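Local atomic coordinates of putative curved DNA-binding protein (Chaetomium thermophilum var. thermophilum DSM 1495, PDB entry 4IPA), a protein that is an Arx1 protein of the peptidase M24 (methionine aminopeptidase-like) family, linked to ribosome biogenesis and possibly able to bind DNA. Residues 168-174 against 351-356. Residue numbers count along the deposited sequence, not the author numbering.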
loop_
_atom_site.group_PDB
_atom_site.type_symbol
_atom_site.label_atom_id
_atom_site.label_comp_id
_atom_site.label_asym_id
_atom_site.label_seq_id
_atom_site.Cartn_x
_atom_site.Cartn_y
_atom_site.Cartn_z
ATOM N N MET A 168 -13.034 -1.425 -10.530
ATOM C CA MET A 168 -12.764 -2.792 -10.095
ATOM C C MET A 168 -14.033 -3.591 -9.795
ATOM O O MET A 168 -13.992 -4.810 -9.655
ATOM C CB MET A 168 -11.814 -2.809 -8.890
ATOM C CG MET A 168 -10.382 -2.341 -9.195
ATOM S SD MET A 168 -9.298 -2.482 -7.744
ATOM C CE MET A 168 -8.951 -4.252 -7.699
ATOM N N VAL A 169 -15.155 -2.902 -9.673
ATOM C CA VAL A 169 -16.437 -3.573 -9.562
ATOM C C VAL A 169 -16.675 -4.370 -10.848
ATOM O O VAL A 169 -16.666 -3.804 -11.936
ATOM C CB VAL A 169 -17.567 -2.558 -9.325
ATOM C CG1 VAL A 169 -18.913 -3.282 -9.162
ATOM C CG2 VAL A 169 -17.257 -1.742 -8.080
ATOM N N PRO A 170 -16.821 -5.702 -10.727
ATOM C CA PRO A 170 -17.122 -6.565 -11.877
ATOM C C PRO A 170 -18.355 -6.047 -12.611
ATOM O O PRO A 170 -19.322 -5.638 -11.965
ATOM C CB PRO A 170 -17.418 -7.913 -11.226
ATOM C CG PRO A 170 -16.572 -7.902 -10.001
ATOM C CD PRO A 170 -16.605 -6.478 -9.497
ATOM N N PRO A 171 -18.309 -6.039 -13.948
ATOM C CA PRO A 171 -19.362 -5.419 -14.757
ATOM C C PRO A 171 -20.752 -5.913 -14.370
ATOM O O PRO A 171 -20.980 -7.116 -14.279
ATOM C CB PRO A 171 -19.009 -5.866 -16.178
ATOM C CG PRO A 171 -17.518 -6.034 -16.139
ATOM C CD PRO A 171 -17.238 -6.618 -14.783
ATOM N N GLY A 172 -21.657 -4.980 -14.112
ATOM C CA GLY A 172 -23.051 -5.315 -13.895
ATOM C C GLY A 172 -23.455 -5.706 -12.484
ATOM O O GLY A 172 -24.648 -5.784 -12.178
ATOM N N LEU A 173 -22.473 -5.947 -11.623
ATOM C CA LEU A 173 -22.746 -6.377 -10.255
ATOM C C LEU A 173 -23.712 -5.433 -9.531
ATOM O O LEU A 173 -24.566 -5.864 -8.760
ATOM C CB LEU A 173 -21.439 -6.508 -9.469
ATOM C CG LEU A 173 -21.551 -7.162 -8.092
ATOM C CD1 LEU A 173 -21.948 -8.645 -8.232
ATOM C CD2 LEU A 173 -20.245 -7.004 -7.293
ATOM N N LEU A 174 -23.587 -4.138 -9.783
ATOM C CA LEU A 174 -24.414 -3.173 -9.073
ATOM C C LEU A 174 -25.353 -2.393 -10.009
ATOM O O LEU A 174 -25.966 -1.414 -9.599
ATOM C CB LEU A 174 -23.532 -2.216 -8.258
ATOM C CG LEU A 174 -22.434 -2.847 -7.375
ATOM C CD1 LEU A 174 -21.362 -1.807 -6.965
ATOM C CD2 LEU A 174 -23.004 -3.578 -6.140
ATOM N N ILE A 351 -14.233 -8.074 -2.470
ATOM C CA ILE A 351 -15.220 -8.012 -3.520
ATOM C C ILE A 351 -16.239 -9.100 -3.258
ATOM O O ILE A 351 -15.902 -10.279 -3.273
ATOM C CB ILE A 351 -14.582 -8.233 -4.895
ATOM C CG1 ILE A 351 -13.382 -7.286 -5.068
ATOM C CG2 ILE A 351 -15.620 -8.035 -5.988
ATOM C CD1 ILE A 351 -12.742 -7.268 -6.469
ATOM N N THR A 352 -17.479 -8.709 -2.983
ATOM C CA THR A 352 -18.533 -9.688 -2.749
ATOM C C THR A 352 -19.738 -9.393 -3.632
ATOM O O THR A 352 -19.743 -8.431 -4.409
ATOM C CB THR A 352 -19.031 -9.653 -1.290
ATOM O OG1 THR A 352 -19.744 -8.427 -1.065
ATOM C CG2 THR A 352 -17.876 -9.755 -0.308
ATOM N N LYS A 353 -20.759 -10.233 -3.473
ATOM C CA LYS A 353 -22.078 -10.067 -4.072
ATOM C C LYS A 353 -22.506 -8.620 -4.104
ATOM O O LYS A 353 -23.036 -8.132 -5.101
ATOM C CB LYS A 353 -23.091 -10.796 -3.196
ATOM C CG LYS A 353 -23.772 -11.969 -3.821
ATOM C CD LYS A 353 -24.504 -12.750 -2.735
ATOM C CE LYS A 353 -25.287 -11.816 -1.824
ATOM N NZ LYS A 353 -25.900 -12.547 -0.676
ATOM N N ASN A 354 -22.304 -7.951 -2.973
ATOM C CA ASN A 354 -22.776 -6.591 -2.776
ATOM C C ASN A 354 -21.798 -5.527 -3.249
ATOM O O ASN A 354 -21.958 -4.351 -2.939
ATOM C CB ASN A 354 -23.100 -6.381 -1.302
ATOM C CG ASN A 354 -24.305 -7.194 -0.854
ATOM O OD1 ASN A 354 -25.326 -7.250 -1.548
ATOM N ND2 ASN A 354 -24.187 -7.837 0.305
ATOM N N GLY A 355 -20.789 -5.939 -4.005
ATOM C CA GLY A 355 -19.778 -5.013 -4.475
ATOM C C GLY A 355 -18.530 -4.963 -3.597
ATOM O O GLY A 355 -18.098 -5.966 -3.010
ATOM N N ILE A 356 -17.946 -3.777 -3.508
ATOM C CA ILE A 356 -16.632 -3.629 -2.917
ATOM C C ILE A 356 -16.706 -3.011 -1.542
ATOM O O ILE A 356 -17.254 -1.915 -1.377
ATOM C CB ILE A 356 -15.701 -2.793 -3.827
ATOM C CG1 ILE A 356 -15.249 -3.654 -5.013
ATOM C CG2 ILE A 356 -14.502 -2.251 -3.038
ATOM C CD1 ILE A 356 -14.252 -2.998 -5.911
HETATM O O HOH W 1 -25.032 -8.816 -7.037
#
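A beta hairpin of the M24, methionine aminopeptidase-like fold packs here against the loop that follows helix 148-167. Strands 342-352 and 355-360 are joined by a type I turn, Thr352 to Gly355, closed by the hydrogen bond Gly355 N to Thr352 O (2.7 Å); Thr352 N to Gly355 O (2.8 Å) completes their hydrogen-bonded pair; Thr352 OG1 adds an ST turn by accepting from Asn354 N at 3.2 Å. Residues 168-174 lie across this hairpin end at the border of an antiparallel sheet, meeting it through apolar side chains, leucine methyls set against backbone carbonyls, and one water. Met168 directs its CB toward the hairpin, 3.9 Å from Ile356 CD1, while its side chain also touches Pro245, Trp251 and Val253. The same methyl meets the next residue, Val169 CG2 lying 3.9 Å from Ile356 CD1. Pro170 sets its CD 4.0 Å from Ile351 CG2 and starts a type II turn, closed by Leu173 N to Pro170 O (3.2 Å), that lifts Pro171 and Gly172 clear of the hairpin. At Gly172 the positive phi of 86° suits a residue without a side chain. The chain then returns, and Leu173 drops onto the turn: CD2 is 3.3 Å from Thr352 O and 3.5 Å from Gly355 CA, and CD1 is 3.4 Å from Lys353 O. Leu174 brings CD2 within 3.5 Å of Asn354 O; a CB on Gly355 would crowd this methyl. Beside Leu173 CD1 a water bridges the two backbones, donating to Lys353 O at 2.9 Å and, weakly, to Leu173 O at 3.4 Å.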